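Local structure of Abbfa_003403 (Acinetobacter baumannii, 4ZXH) at residues Lys489-Arg494 / Arg510-His515. The protein is a four-domain nonribosomal peptide synthetase that probably activates an amino acid, carries it on a phosphopantetheine arm, condenses it and releases the product. Numbering follows the deposited sequence.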
ATOM      1  N   LYS A 489     -10.909  56.083  -9.803  1.00 47.38           N
ATOM      2  CA  LYS A 489     -11.873  56.085 -10.900  1.00 50.47           C
ATOM      3  C   LYS A 489     -13.189  55.447 -10.454  1.00 52.96           C
ATOM      4  O   LYS A 489     -14.267  56.006 -10.673  1.00 49.10           O
ATOM      5  CB  LYS A 489     -11.315  55.348 -12.124  1.00 48.50           C
ATOM      6  CG  LYS A 489     -12.232  55.371 -13.356  1.00 49.50           C
ATOM      7  N   GLN A 490     -13.091  54.290  -9.808  1.00 50.12           N
ATOM      8  CA  GLN A 490     -14.274  53.602  -9.298  1.00 50.91           C
ATOM      9  C   GLN A 490     -15.027  54.428  -8.257  1.00 53.25           C
ATOM     10  O   GLN A 490     -16.253  54.425  -8.227  1.00 66.03           O
ATOM     11  CB  GLN A 490     -13.896  52.240  -8.712  1.00 50.55           C
ATOM     12  CG  GLN A 490     -13.357  51.269  -9.754  1.00 56.32           C
ATOM     13  CD  GLN A 490     -14.276  51.133 -10.960  1.00 58.60           C
ATOM     14  OE1 GLN A 490     -15.504  51.067 -10.830  1.00 53.48           O
ATOM     15  NE2 GLN A 490     -13.682  51.129 -12.147  1.00 60.96           N
ATOM     16  N   ILE A 491     -14.305  55.144  -7.409  1.00 50.23           N
ATOM     17  CA  ILE A 491     -14.957  56.061  -6.477  1.00 57.29           C
ATOM     18  C   ILE A 491     -15.719  57.183  -7.207  1.00 63.57           C
ATOM     19  O   ILE A 491     -16.890  57.432  -6.918  1.00 61.01           O
ATOM     20  CB  ILE A 491     -13.936  56.672  -5.504  1.00 53.34           C
ATOM     21  CG1 ILE A 491     -13.451  55.593  -4.528  1.00 55.43           C
ATOM     22  CG2 ILE A 491     -14.550  57.820  -4.751  1.00 45.18           C
ATOM     23  CD1 ILE A 491     -12.403  56.060  -3.560  1.00 52.58           C
ATOM     24  N   ASP A 492     -15.068  57.836  -8.167  1.00 67.34           N
ATOM     25  CA  ASP A 492     -15.694  58.940  -8.904  1.00 74.76           C
ATOM     26  C   ASP A 492     -16.893  58.477  -9.726  1.00 69.57           C
ATOM     27  O   ASP A 492     -17.857  59.221  -9.900  1.00 67.60           O
ATOM     28  CB  ASP A 492     -14.671  59.628  -9.819  1.00 86.73           C
ATOM     29  CG  ASP A 492     -13.564  60.343  -9.036  1.00 95.94           C
ATOM     30  OD1 ASP A 492     -13.802  60.737  -7.868  1.00 94.11           O
ATOM     31  OD2 ASP A 492     -12.452  60.506  -9.592  1.00 97.26           O
ATOM     32  N   GLU A 493     -16.832  57.242 -10.219  1.00 67.95           N
ATOM     33  CA  GLU A 493     -17.885  56.698 -11.076  1.00 64.01           C
ATOM     34  C   GLU A 493     -19.014  56.020 -10.303  1.00 61.31           C
ATOM     35  O   GLU A 493     -20.190  56.262 -10.578  1.00 60.63           O
ATOM     36  CB  GLU A 493     -17.295  55.700 -12.076  1.00 57.39           C
ATOM     37  CG  GLU A 493     -16.454  56.338 -13.159  1.00 63.84           C
ATOM     38  CD  GLU A 493     -15.900  55.325 -14.141  1.00 80.87           C
ATOM     39  OE1 GLU A 493     -16.130  54.108 -13.943  1.00 87.53           O
ATOM     40  OE2 GLU A 493     -15.235  55.745 -15.111  1.00 87.68           O
ATOM     41  N   ARG A 494     -18.661  55.166  -9.348  1.00 59.16           N
ATOM     42  CA  ARG A 494     -19.667  54.396  -8.617  1.00 62.57           C
ATOM     43  C   ARG A 494     -20.499  55.253  -7.654  1.00 66.99           C
ATOM     44  O   ARG A 494     -21.592  54.851  -7.253  1.00 67.54           O
ATOM     45  CB  ARG A 494     -19.003  53.245  -7.857  1.00 60.86           C
ATOM     46  CG  ARG A 494     -18.392  52.184  -8.770  1.00 63.60           C
ATOM     47  CD  ARG A 494     -19.467  51.532  -9.625  1.00 69.21           C
ATOM     48  NE  ARG A 494     -20.399  50.760  -8.806  1.00 67.96           N
ATOM     49  CZ  ARG A 494     -21.635  50.445  -9.176  1.00 70.56           C
ATOM     50  NH1 ARG A 494     -22.099  50.829 -10.360  1.00 58.76           N
ATOM     51  NH2 ARG A 494     -22.406  49.740  -8.357  1.00 77.03           N
ATOM     52  N   ARG A 510     -18.434  56.835  -2.437  1.00 51.79           N
ATOM     53  CA  ARG A 510     -18.143  58.218  -2.095  1.00 55.94           C
ATOM     54  C   ARG A 510     -17.620  58.278  -0.660  1.00 56.44           C
ATOM     55  O   ARG A 510     -16.616  58.934  -0.367  1.00 62.08           O
ATOM     56  CB  ARG A 510     -19.396  59.081  -2.253  1.00 47.34           C
ATOM     57  CG  ARG A 510     -19.177  60.567  -2.092  1.00 47.95           C
ATOM     58  CD  ARG A 510     -20.510  61.318  -2.079  1.00 50.92           C
ATOM     59  NE  ARG A 510     -21.380  60.969  -3.201  1.00 53.28           N
ATOM     60  CZ  ARG A 510     -21.253  61.468  -4.430  1.00 59.99           C
ATOM     61  NH1 ARG A 510     -20.278  62.326  -4.703  1.00 58.48           N
ATOM     62  NH2 ARG A 510     -22.091  61.105  -5.393  1.00 62.59           N
ATOM     63  N   GLU A 511     -18.307  57.565   0.227  1.00 50.11           N
ATOM     64  CA  GLU A 511     -17.958  57.550   1.640  1.00 49.03           C
ATOM     65  C   GLU A 511     -16.588  56.921   1.857  1.00 49.49           C
ATOM     66  O   GLU A 511     -15.844  57.328   2.743  1.00 54.50           O
ATOM     67  CB  GLU A 511     -19.025  56.797   2.445  1.00 42.13           C
ATOM     68  CG  GLU A 511     -20.256  57.629   2.739  1.00 57.17           C
ATOM     69  CD  GLU A 511     -21.386  56.846   3.394  1.00 68.53           C
ATOM     70  OE1 GLU A 511     -21.420  55.596   3.264  1.00 67.09           O
ATOM     71  OE2 GLU A 511     -22.240  57.494   4.044  1.00 72.50           O
ATOM     72  N   LEU A 512     -16.270  55.914   1.051  1.00 45.07           N
ATOM     73  CA  LEU A 512     -14.979  55.246   1.125  1.00 40.19           C
ATOM     74  C   LEU A 512     -13.858  56.219   0.796  1.00 45.69           C
ATOM     75  O   LEU A 512     -12.836  56.252   1.482  1.00 42.62           O
ATOM     76  CB  LEU A 512     -14.936  54.058   0.163  1.00 43.17           C
ATOM     77  CG  LEU A 512     -13.568  53.426  -0.130  1.00 44.37           C
ATOM     78  CD1 LEU A 512     -12.952  52.824   1.113  1.00 31.85           C
ATOM     79  CD2 LEU A 512     -13.682  52.377  -1.231  1.00 40.07           C
ATOM     80  N   GLY A 513     -14.062  57.007  -0.260  1.00 44.26           N
ATOM     81  CA  GLY A 513     -13.091  57.994  -0.687  1.00 45.31           C
ATOM     82  C   GLY A 513     -12.840  59.004   0.416  1.00 49.97           C
ATOM     83  O   GLY A 513     -11.704  59.414   0.657  1.00 46.93           O
ATOM     84  N   GLN A 514     -13.910  59.398   1.094  1.00 48.66           N
ATOM     85  CA  GLN A 514     -13.807  60.305   2.222  1.00 44.26           C
ATOM     86  C   GLN A 514     -12.984  59.717   3.375  1.00 42.00           C
ATOM     87  O   GLN A 514     -12.206  60.436   4.007  1.00 49.41           O
ATOM     88  CB  GLN A 514     -15.205  60.698   2.699  1.00 48.29           C
ATOM     89  CG  GLN A 514     -15.846  61.773   1.841  1.00 58.48           C
ATOM     90  CD  GLN A 514     -17.274  62.105   2.242  1.00 70.89           C
ATOM     91  OE1 GLN A 514     -17.966  61.314   2.896  1.00 69.86           O
ATOM     92  NE2 GLN A 514     -17.725  63.287   1.844  1.00 79.77           N
ATOM     93  N   HIS A 515     -13.151  58.423   3.649  1.00 34.24           N
ATOM     94  CA  HIS A 515     -12.342  57.749   4.665  1.00 32.59           C
ATOM     95  C   HIS A 515     -10.874  57.579   4.254  1.00 42.38           C
ATOM     96  O   HIS A 515      -9.999  57.697   5.110  1.00 39.03           O
ATOM     97  CB  HIS A 515     -12.909  56.373   5.007  1.00 33.29           C
ATOM     98  CG  HIS A 515     -14.078  56.409   5.938  1.00 43.21           C
ATOM     99  ND1 HIS A 515     -15.357  56.085   5.536  1.00 40.35           N
ATOM    100  CD2 HIS A 515     -14.163  56.724   7.253  1.00 48.39           C
ATOM    101  CE1 HIS A 515     -16.180  56.203   6.564  1.00 44.68           C
ATOM    102  NE2 HIS A 515     -15.482  56.590   7.617  1.00 49.27           N
TER
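Glu-511 O, on the helical turn where Ile-491 meets Gly-513, accepts two N-H groups of His-515: the backbone N at 3.0 Å and, weakly, ND1 at 3.1 Å with a bent N-H...O angle of 124°. This turn belongs to a helix-strand-strand-helix unit of the adenylation domain. Helices 483-494 and 509-525 are joined by the antiparallel strands 498-501 and 507-508, which form one edge of a nine-stranded mixed sheet. The short helical segments run roughly antiparallel, at 139° between their directions, and their axes approach to 9.0 Å. Only 152 Å² is buried between them, and Ile-491 is the side chain of 489-494 that comes within 4.5 Å of 510-515. Its CG1 branch stands beside the backbone N (chi1 -70°), which turns CD1 toward the backbone of helix 509-525. CD1 lies 3.5 Å from Gly-513 CA, a position with no side chain in the way, and is also 4.5 Å from Leu-512 CG. Leu-512, itself buried, carries the apolar packing on to Ala-546 of helix 543-553 and to Leu-682, while Tyr-509 packs on Ile-491. The CB of Arg-510 points away from 489-494, and its NE makes a salt bridge to Asp-496; Asp-492 is paired similarly with Arg-613. What Arg-510 offers Ile-491 is therefore backbone: the CG2 branch, anti to its own N, comes within 4.5 Å of Arg-510 CA.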